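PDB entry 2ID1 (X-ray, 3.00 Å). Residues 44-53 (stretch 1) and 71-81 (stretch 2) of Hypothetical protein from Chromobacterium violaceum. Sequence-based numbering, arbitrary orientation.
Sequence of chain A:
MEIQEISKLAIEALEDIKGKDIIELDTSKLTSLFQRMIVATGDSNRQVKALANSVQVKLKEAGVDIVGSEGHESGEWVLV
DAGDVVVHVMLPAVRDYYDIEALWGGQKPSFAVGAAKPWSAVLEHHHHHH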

# COMPACT_ATOMS: atom_id res chain seq x y z
N SER A 44 -9.24 -2.15 -9.51
CA SER A 44 -10.30 -3.12 -9.28
C SER A 44 -9.85 -4.11 -8.24
O SER A 44 -8.66 -4.36 -8.11
CB SER A 44 -10.61 -3.85 -10.57
OG SER A 44 -9.40 -4.16 -11.24
N ASN A 45 -10.79 -4.69 -7.50
CA ASN A 45 -10.43 -5.65 -6.46
C ASN A 45 -9.44 -6.65 -6.99
O ASN A 45 -8.52 -7.05 -6.28
CB ASN A 45 -11.65 -6.40 -6.00
CG ASN A 45 -12.83 -5.51 -5.87
OD1 ASN A 45 -13.30 -4.94 -6.86
ND2 ASN A 45 -13.32 -5.37 -4.64
N ARG A 46 -9.64 -7.06 -8.23
CA ARG A 46 -8.75 -8.01 -8.85
C ARG A 46 -7.35 -7.44 -8.85
O ARG A 46 -6.41 -8.09 -8.39
CB ARG A 46 -9.20 -8.30 -10.28
CG ARG A 46 -10.59 -8.91 -10.30
CD ARG A 46 -11.07 -9.29 -11.68
NE ARG A 46 -11.44 -8.16 -12.55
CZ ARG A 46 -12.27 -7.17 -12.22
NH1 ARG A 46 -12.54 -6.23 -13.11
NH2 ARG A 46 -12.80 -7.10 -11.01
N GLN A 47 -7.20 -6.22 -9.33
CA GLN A 47 -5.87 -5.62 -9.38
C GLN A 47 -5.35 -5.33 -7.98
O GLN A 47 -4.17 -5.49 -7.70
CB GLN A 47 -5.88 -4.31 -10.17
CG GLN A 47 -4.52 -3.99 -10.78
CD GLN A 47 -4.28 -2.51 -10.97
OE1 GLN A 47 -5.20 -1.75 -11.29
NE2 GLN A 47 -3.04 -2.09 -10.81
N VAL A 48 -6.22 -4.88 -7.10
CA VAL A 48 -5.81 -4.58 -5.76
C VAL A 48 -5.25 -5.81 -5.07
O VAL A 48 -4.20 -5.75 -4.45
CB VAL A 48 -6.97 -4.07 -4.96
CG1 VAL A 48 -6.54 -3.83 -3.52
CG2 VAL A 48 -7.48 -2.80 -5.59
N LYS A 49 -5.98 -6.91 -5.17
CA LYS A 49 -5.57 -8.16 -4.56
C LYS A 49 -4.31 -8.70 -5.21
O LYS A 49 -3.50 -9.36 -4.55
CB LYS A 49 -6.71 -9.17 -4.65
CG LYS A 49 -7.85 -8.87 -3.68
CD LYS A 49 -9.19 -9.48 -4.12
CE LYS A 49 -9.22 -10.99 -3.98
NZ LYS A 49 -10.52 -11.49 -4.52
N ALA A 50 -4.14 -8.43 -6.50
CA ALA A 50 -2.95 -8.89 -7.23
C ALA A 50 -1.74 -8.08 -6.77
O ALA A 50 -0.65 -8.61 -6.60
CB ALA A 50 -3.16 -8.72 -8.73
N LEU A 51 -1.94 -6.78 -6.59
CA LEU A 51 -0.88 -5.90 -6.13
C LEU A 51 -0.49 -6.36 -4.72
O LEU A 51 0.69 -6.48 -4.40
CB LEU A 51 -1.35 -4.44 -6.12
CG LEU A 51 -1.62 -3.74 -7.47
CD1 LEU A 51 -2.50 -2.53 -7.25
CD2 LEU A 51 -0.31 -3.36 -8.14
N ALA A 52 -1.50 -6.64 -3.89
CA ALA A 52 -1.27 -7.10 -2.53
C ALA A 52 -0.52 -8.43 -2.57
O ALA A 52 0.43 -8.63 -1.82
CB ALA A 52 -2.58 -7.28 -1.81
N ASN A 53 -0.93 -9.34 -3.45
CA ASN A 53 -0.25 -10.62 -3.53
C ASN A 53 1.17 -10.46 -4.01
O ASN A 53 2.09 -11.04 -3.45
CB ASN A 53 -0.98 -11.59 -4.46
CG ASN A 53 -2.20 -12.25 -3.80
OD1 ASN A 53 -2.19 -12.55 -2.59
ND2 ASN A 53 -3.24 -12.49 -4.59
N GLY A 71 -7.66 -7.46 5.05
CA GLY A 71 -8.52 -6.91 4.01
C GLY A 71 -8.22 -7.47 2.64
O GLY A 71 -8.68 -6.91 1.64
N HIS A 72 -7.46 -8.56 2.58
CA HIS A 72 -7.12 -9.16 1.31
C HIS A 72 -8.34 -9.78 0.64
O HIS A 72 -8.32 -10.13 -0.54
CB HIS A 72 -6.05 -10.23 1.48
CG HIS A 72 -5.40 -10.63 0.19
ND1 HIS A 72 -4.27 -10.01 -0.29
CD2 HIS A 72 -5.79 -11.51 -0.76
CE1 HIS A 72 -3.99 -10.49 -1.49
NE2 HIS A 72 -4.89 -11.40 -1.80
N GLU A 73 -9.42 -9.91 1.40
CA GLU A 73 -10.65 -10.52 0.92
C GLU A 73 -11.47 -9.65 -0.02
O GLU A 73 -11.56 -9.93 -1.22
CB GLU A 73 -11.48 -10.93 2.12
CG GLU A 73 -11.48 -9.87 3.24
CD GLU A 73 -10.59 -10.21 4.46
OE1 GLU A 73 -9.70 -11.09 4.36
OE2 GLU A 73 -10.79 -9.57 5.51
N SER A 74 -12.06 -8.59 0.51
CA SER A 74 -12.89 -7.67 -0.28
C SER A 74 -12.10 -6.97 -1.39
O SER A 74 -12.66 -6.63 -2.44
CB SER A 74 -13.49 -6.60 0.62
OG SER A 74 -12.48 -5.66 0.96
N GLY A 75 -10.81 -6.75 -1.15
CA GLY A 75 -9.97 -6.10 -2.15
C GLY A 75 -10.26 -4.62 -2.31
O GLY A 75 -10.16 -4.06 -3.40
N GLU A 76 -10.60 -3.97 -1.20
CA GLU A 76 -10.91 -2.56 -1.26
C GLU A 76 -9.78 -1.76 -0.62
O GLU A 76 -9.38 -0.71 -1.12
CB GLU A 76 -12.24 -2.32 -0.54
CG GLU A 76 -13.29 -3.33 -0.96
CD GLU A 76 -14.64 -3.02 -0.37
OE1 GLU A 76 -14.73 -2.89 0.87
OE2 GLU A 76 -15.62 -2.91 -1.15
N TRP A 77 -9.27 -2.30 0.47
CA TRP A 77 -8.19 -1.67 1.21
C TRP A 77 -7.41 -2.79 1.86
O TRP A 77 -7.78 -3.27 2.93
CB TRP A 77 -8.74 -0.72 2.27
CG TRP A 77 -7.72 -0.15 3.18
CD1 TRP A 77 -6.38 -0.43 3.20
CD2 TRP A 77 -7.95 0.77 4.25
NE1 TRP A 77 -5.76 0.26 4.22
CE2 TRP A 77 -6.70 1.01 4.88
CE3 TRP A 77 -9.09 1.42 4.73
CZ2 TRP A 77 -6.55 1.87 5.97
CZ3 TRP A 77 -8.95 2.28 5.83
CH2 TRP A 77 -7.69 2.50 6.43
N VAL A 78 -6.34 -3.22 1.19
CA VAL A 78 -5.48 -4.29 1.69
C VAL A 78 -4.23 -3.69 2.30
O VAL A 78 -3.60 -2.81 1.72
CB VAL A 78 -5.06 -5.24 0.54
CG1 VAL A 78 -4.17 -6.37 1.09
CG2 VAL A 78 -6.29 -5.81 -0.14
N LEU A 79 -3.87 -4.18 3.49
CA LEU A 79 -2.70 -3.70 4.22
C LEU A 79 -1.69 -4.80 4.45
O LEU A 79 -1.93 -5.70 5.23
CB LEU A 79 -3.11 -3.16 5.58
CG LEU A 79 -1.96 -3.00 6.57
CD1 LEU A 79 -1.42 -1.60 6.49
CD2 LEU A 79 -2.44 -3.28 7.99
N VAL A 80 -0.55 -4.73 3.76
CA VAL A 80 0.48 -5.74 3.93
C VAL A 80 1.52 -5.25 4.93
O VAL A 80 2.37 -4.44 4.59
CB VAL A 80 1.18 -6.03 2.61
CG1 VAL A 80 2.42 -6.88 2.88
CG2 VAL A 80 0.24 -6.76 1.67
N ASP A 81 1.45 -5.75 6.15
CA ASP A 81 2.37 -5.36 7.22
C ASP A 81 3.72 -6.07 7.14
O ASP A 81 3.81 -7.28 7.37
CB ASP A 81 1.72 -5.66 8.57
CG ASP A 81 2.56 -5.20 9.73
OD1 ASP A 81 2.22 -5.56 10.89
OD2 ASP A 81 3.55 -4.47 9.49

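How does H72, which covers more surface than any other residue here, meet the helix? Its CA-to-CB bond points sideways, but with chi1 in t the ring ends near the helical turn formed by K49 to N53. There H72 CE1 lies 3.3 Å from K49 O, 3.5 Å from A52 CB and 2.9 Å from N53 OD1, an oblique approach to all three. H72 NE2 is 3.0 Å from N53 OD1, but the angle is too poor for a hydrogen bond. A flat, partly polar ring suits a site where methyl, carbonyl and amide meet.

What does K49 cover, if its amine forms no bond to the other stretch? The aliphatic part of its long side chain lies along the loop: K49 CG is 3.8 Å from G75 CA, and K49 CE is 3.8 Å from E73 O. G75 makes room for this. A CB on G75 would clash with K49 CD and N45 CB, each 2.9 Å away, and its positive phi also favours glycine.

Why does A52 suit its buried place against the strand? The CA-to-CB bond of A52 points toward the strand, and A52 CB lies 3.4 Å from V78 CG1, so the small methyl fits where the helix comes close. V48, one turn earlier, adds V48 CG1 at 3.9 Å from V78 CG2. V78 and V80 both point toward the helix, while L79 between them points away, the alternation expected of an extended strand, which here runs nearly parallel to the helix.

Where is the polar anchor? At the start of the helix, N45 ND2 donates a hydrogen bond to S74 O, 2.6 Å long and nearly straight. Beside it, N45 CA approaches G75 O at 3.5 Å in a CA-H...O contact, so the loop's backbone is held at two successive carbonyls.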